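Local coordinates for protein cellulose hydrolase (Bacillus licheniformis, PDB 4YZT) that hydrolyses internal beta-1,4-glucosidic linkages of cellulose, as a three-module endoglucanase whose glycoside hydrolase family 5 domain binds cellotetraose, at residues T465-V469 against T485-N489; V322-I326 against A422-M426. The contacts are given in a common frame with arbitrary orientation. Residues are numbered along the deposited sequence.

Interaction 1: residues T465-V469 against T485-N489; sequences TVKGV and TPYLN
A strand at the rim of a sheet leaves backbone groups unused, and a loop can satisfy them; this pair is a compact example. Thr465-Val469 is extended throughout, whereas Thr485-Asn489 belongs to no regular strand and breaks its course at Pro486 (phi/psi -89/-5). The two run antiparallel through one bridge, with Lys467 and Tyr487 as a non-hydrogen-bonded pair, CA-CA 4.0 Å. Flanking it, Leu488 N donates to Val466 O (2.9 Å) and Gly468 N to Pro486 O (2.9 Å); Lys467 CA also approaches Pro486 O at 3.3 Å, a CA-H...O contact. Within the loop, Thr485 OG1 accepts from Tyr487 N (3.0 Å), an ST turn that holds the bend.

Side chains pack on two faces. Lys467 CB lies over the face of the Tyr487 ring (chi1 m), 3.7 Å from the centroid, as a CH-pi contact, while Thr465 OG1 lies at the ring edge, 3.9 Å from Tyr487 CD2. Farther along, Val469 CG2 meets Pro486 CB at 3.8 Å. On the other face, Val466 CG1 lies 4.1 Å from Leu488 CD1, beside Phe494.

Water extends the polar contacts: the Lys467 side chain (chi1 p, then t throughout) carries NZ to a water 2.7 Å away that also bonds Tyr487 OH (2.8 Å), itself bonded to Glu520; another joins Thr465 OG1 and Leu488 O, each at 2.7 Å.

Strand 462-470 pairs with strand 515-522 along its other edge, so the result is an isolated antiparallel beta bridge by which a loop pairs with the edge of an outermost strand of a four-stranded mixed sheet.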
loop_
_atom_site.group_PDB
_atom_site.type_symbol
_atom_site.label_atom_id
_atom_site.label_comp_id
_atom_site.label_asym_id
_atom_site.label_seq_id
_atom_site.Cartn_x
_atom_site.Cartn_y
_atom_site.Cartn_z
ATOM N N THR A 465 -13.593 -4.532 -11.566
ATOM C CA THR A 465 -12.614 -5.374 -12.245
ATOM C C THR A 465 -13.055 -5.595 -13.701
ATOM O O THR A 465 -14.112 -5.122 -14.117
ATOM C CB THR A 465 -12.424 -6.730 -11.509
ATOM O OG1 THR A 465 -11.373 -7.483 -12.138
ATOM C CG2 THR A 465 -13.699 -7.543 -11.532
ATOM N N VAL A 466 -12.238 -6.287 -14.483
ATOM C CA VAL A 466 -12.562 -6.542 -15.880
ATOM C C VAL A 466 -12.164 -7.978 -16.234
ATOM O O VAL A 466 -11.116 -8.433 -15.794
ATOM C CB VAL A 466 -11.814 -5.575 -16.844
ATOM C CG1 VAL A 466 -12.367 -5.710 -18.272
ATOM C CG2 VAL A 466 -11.896 -4.137 -16.366
ATOM N N LYS A 467 -12.982 -8.681 -17.022
ATOM C CA LYS A 467 -12.554 -9.958 -17.600
ATOM C C LYS A 467 -12.637 -9.869 -19.123
ATOM O O LYS A 467 -13.393 -9.048 -19.675
ATOM C CB LYS A 467 -13.389 -11.132 -17.078
ATOM C CG LYS A 467 -14.890 -11.027 -17.364
ATOM C CD LYS A 467 -15.608 -12.356 -17.127
ATOM C CE LYS A 467 -17.128 -12.205 -17.217
ATOM N NZ LYS A 467 -17.827 -13.495 -16.918
ATOM N N GLY A 468 -11.854 -10.709 -19.793
ATOM C CA GLY A 468 -11.808 -10.717 -21.242
ATOM C C GLY A 468 -11.757 -12.135 -21.763
ATOM O O GLY A 468 -10.962 -12.945 -21.290
ATOM N N VAL A 469 -12.606 -12.418 -22.748
ATOM C CA VAL A 469 -12.845 -13.768 -23.241
ATOM C C VAL A 469 -12.763 -13.786 -24.767
ATOM O O VAL A 469 -13.225 -12.851 -25.421
ATOM C CB VAL A 469 -14.231 -14.268 -22.763
ATOM C CG1 VAL A 469 -14.672 -15.481 -23.514
ATOM C CG2 VAL A 469 -14.226 -14.526 -21.254
ATOM N N THR A 485 -7.897 -18.134 -15.686
ATOM C CA THR A 485 -8.900 -17.097 -15.446
ATOM C C THR A 485 -8.949 -16.084 -16.579
ATOM O O THR A 485 -7.921 -15.778 -17.189
ATOM C CB THR A 485 -8.641 -16.338 -14.110
ATOM O OG1 THR A 485 -9.650 -15.339 -13.919
ATOM C CG2 THR A 485 -7.271 -15.627 -14.113
ATOM N N PRO A 486 -10.156 -15.564 -16.872
ATOM C CA PRO A 486 -10.302 -14.499 -17.866
ATOM C C PRO A 486 -10.152 -13.135 -17.228
ATOM O O PRO A 486 -10.136 -12.117 -17.932
ATOM C CB PRO A 486 -11.721 -14.718 -18.389
ATOM C CG PRO A 486 -12.462 -15.174 -17.149
ATOM C CD PRO A 486 -11.469 -16.070 -16.419
ATOM N N TYR A 487 -10.030 -13.100 -15.905
ATOM C CA TYR A 487 -9.978 -11.807 -15.219
ATOM C C TYR A 487 -8.611 -11.158 -15.387
ATOM O O TYR A 487 -7.570 -11.813 -15.294
ATOM C CB TYR A 487 -10.357 -11.950 -13.741
ATOM C CG TYR A 487 -11.863 -12.026 -13.579
ATOM C CD1 TYR A 487 -12.513 -13.241 -13.571
ATOM C CD2 TYR A 487 -12.630 -10.869 -13.494
ATOM C CE1 TYR A 487 -13.883 -13.321 -13.456
ATOM C CE2 TYR A 487 -14.001 -10.932 -13.373
ATOM C CZ TYR A 487 -14.622 -12.154 -13.354
ATOM O OH TYR A 487 -15.990 -12.227 -13.230
ATOM N N LEU A 488 -8.645 -9.860 -15.680
ATOM C CA LEU A 488 -7.459 -9.050 -15.928
ATOM C C LEU A 488 -6.931 -8.405 -14.640
ATOM O O LEU A 488 -7.552 -8.514 -13.574
ATOM C CB LEU A 488 -7.773 -7.962 -16.965
ATOM C CG LEU A 488 -8.407 -8.427 -18.291
ATOM C CD1 LEU A 488 -8.682 -7.224 -19.179
ATOM C CD2 LEU A 488 -7.492 -9.401 -19.007
ATOM N N ASN A 489 -5.802 -7.707 -14.746
ATOM C CA ASN A 489 -5.147 -7.114 -13.575
ATOM C C ASN A 489 -5.182 -5.592 -13.594
ATOM O O ASN A 489 -4.838 -4.963 -14.596
ATOM C CB ASN A 489 -3.694 -7.578 -13.478
ATOM C CG ASN A 489 -3.556 -9.080 -13.209
ATOM O OD1 ASN A 489 -4.506 -9.749 -12.824
ATOM N ND2 ASN A 489 -2.346 -9.598 -13.395
HETATM O O HOH W 1 -8.772 -7.574 -11.309
HETATM O O HOH W 2 -17.284 -14.363 -14.440
#

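Interaction 2: residues V322-I326 against A422-M426; sequences VVKEI and ASQVM
A helix laid along a strand of another module meets it through side chains, as here. Val322-Ile326 is alpha-helical, with Ile326 N bonded to Val322 O at 2.9 Å; Ala422-Ser423 is an extended loop entering a strand at Gln424. The short helix and strand axes run nearly antiparallel, at 163°, and approach to 9.6 Å. Val322 lies nearest Gln424 (CA-CA 6.7 Å) and Ile326 nearest Ala422 (CA-CA 5.6 Å).

Val322 (chi1 t) points toward the strand and is the most covered residue: its CG2 touches Val425 CG2 at 3.8 Å, and its CG1 lies 3.7 Å from Gln424 NE2 and 3.9 Å from Ser423 O. One turn later, Glu325 sets its CB 3.8 Å from Ala422 CB, but the carboxylate leads away to a salt bridge within the helix, Lys324 NZ to Glu325 OE2 at 2.6 Å. Ile326 (chi1 m, chi2 t), four residues on from Val322, completes the contact, with CG1 4.1 Å from Ala422 CB and CD1 3.9 Å from Gln424 NE2. Gln424 OE1 bonds Ile339 N.

Helix 321-330, which follows the last barrel strand, thus meets the start of strand 424-431 in the X2 module; Trp284 of helix 280-296 touches Val322, Ile326 and Gln424, while strands 409-418 and 338-347 flank the strand.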
loop_
_atom_site.group_PDB
_atom_site.type_symbol
_atom_site.label_atom_id
_atom_site.label_comp_id
_atom_site.label_asym_id
_atom_site.label_seq_id
_atom_site.Cartn_x
_atom_site.Cartn_y
_atom_site.Cartn_z
ATOM N N VAL A 322 -10.176 8.165 5.984
ATOM C CA VAL A 322 -10.587 7.169 6.968
ATOM C C VAL A 322 -9.528 6.081 7.122
ATOM O O VAL A 322 -9.166 5.727 8.249
ATOM C CB VAL A 322 -11.937 6.529 6.594
ATOM C CG1 VAL A 322 -12.231 5.326 7.483
ATOM C CG2 VAL A 322 -13.050 7.574 6.667
ATOM N N VAL A 323 -9.023 5.550 6.008
ATOM C CA VAL A 323 -8.034 4.484 6.120
ATOM C C VAL A 323 -6.766 5.034 6.806
ATOM O O VAL A 323 -6.139 4.330 7.605
ATOM C CB VAL A 323 -7.707 3.839 4.752
ATOM C CG1 VAL A 323 -6.770 4.726 3.914
ATOM C CG2 VAL A 323 -7.091 2.471 4.952
ATOM N N LYS A 324 -6.419 6.290 6.535
ATOM C CA LYS A 324 -5.300 6.932 7.220
ATOM C C LYS A 324 -5.534 6.997 8.731
ATOM O O LYS A 324 -4.645 6.679 9.523
ATOM C CB LYS A 324 -5.057 8.351 6.686
ATOM C CG LYS A 324 -3.890 9.092 7.385
ATOM C CD LYS A 324 -4.355 10.077 8.459
ATOM C CE LYS A 324 -5.019 11.296 7.857
ATOM N NZ LYS A 324 -5.310 12.349 8.883
ATOM N N GLU A 325 -6.729 7.419 9.131
ATOM C CA GLU A 325 -7.024 7.529 10.552
ATOM C C GLU A 325 -7.018 6.153 11.218
ATOM O O GLU A 325 -6.594 6.022 12.370
ATOM C CB GLU A 325 -8.370 8.225 10.791
ATOM C CG GLU A 325 -8.460 9.667 10.282
ATOM C CD GLU A 325 -7.462 10.631 10.921
ATOM O OE1 GLU A 325 -6.794 10.275 11.920
ATOM O OE2 GLU A 325 -7.369 11.776 10.423
ATOM N N ILE A 326 -7.472 5.137 10.488
ATOM C CA ILE A 326 -7.426 3.772 10.978
ATOM C C ILE A 326 -5.981 3.360 11.278
ATOM O O ILE A 326 -5.708 2.791 12.329
ATOM C CB ILE A 326 -8.068 2.796 9.973
ATOM C CG1 ILE A 326 -9.590 2.865 10.102
ATOM C CG2 ILE A 326 -7.597 1.371 10.212
ATOM C CD1 ILE A 326 -10.344 2.148 8.984
ATOM N N ALA A 422 -11.007 5.493 15.135
ATOM C CA ALA A 422 -11.387 6.335 14.007
ATOM C C ALA A 422 -12.902 6.378 13.768
ATOM O O ALA A 422 -13.619 5.422 14.058
ATOM C CB ALA A 422 -10.670 5.853 12.754
ATOM N N SER A 423 -13.390 7.498 13.241
ATOM C CA SER A 423 -14.765 7.554 12.770
ATOM C C SER A 423 -14.898 6.784 11.457
ATOM O O SER A 423 -13.941 6.659 10.701
ATOM C CB SER A 423 -15.224 8.997 12.564
ATOM O OG SER A 423 -15.329 9.680 13.802
ATOM N N GLN A 424 -16.091 6.272 11.204
ATOM C CA GLN A 424 -16.397 5.623 9.936
ATOM C C GLN A 424 -17.294 6.555 9.124
ATOM O O GLN A 424 -18.200 7.188 9.675
ATOM C CB GLN A 424 -17.076 4.280 10.181
ATOM C CG GLN A 424 -16.161 3.221 10.776
ATOM C CD GLN A 424 -15.329 2.535 9.715
ATOM O OE1 GLN A 424 -15.821 1.683 8.973
ATOM N NE2 GLN A 424 -14.075 2.927 9.613
ATOM N N VAL A 425 -17.030 6.650 7.827
ATOM C CA VAL A 425 -17.823 7.497 6.932
ATOM C C VAL A 425 -18.516 6.685 5.830
ATOM O O VAL A 425 -17.853 6.030 5.029
ATOM C CB VAL A 425 -16.950 8.562 6.260
ATOM C CG1 VAL A 425 -17.784 9.395 5.285
ATOM C CG2 VAL A 425 -16.257 9.432 7.306
ATOM N N MET A 426 -19.843 6.734 5.783
ATOM C CA MET A 426 -20.601 6.013 4.762
ATOM C C MET A 426 -21.095 6.952 3.660
ATOM O O MET A 426 -21.827 7.902 3.935
ATOM C CB MET A 426 -21.790 5.290 5.403
ATOM C CG MET A 426 -22.564 4.373 4.466
ATOM S SD MET A 426 -23.975 3.595 5.281
ATOM C CE MET A 426 -25.122 4.953 5.328
#

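Overall arrangement
The two contacts illustrate how a multi-modular enzyme is assembled. They come in series along the chain: interaction 2 closes before interaction 1 opens. Their centres are 31 Å apart, their nearest atoms about 19 Å, and they share no strand. Interaction 2 joins the last helix of the family 5 barrel to the sheet of the following X2 module, with Asn336, whose side chain bonds Ala422 N and, weakly, Ile326 O, beside the contact. Interaction 1 lies within the C-terminal module, yet Asn489 and Thr485 reach back to Trp234 and Trp235 of the catalytic domain. The catalytic domain is therefore contacted by both later modules, consistent with a folded-back architecture rather than separate domains on a string.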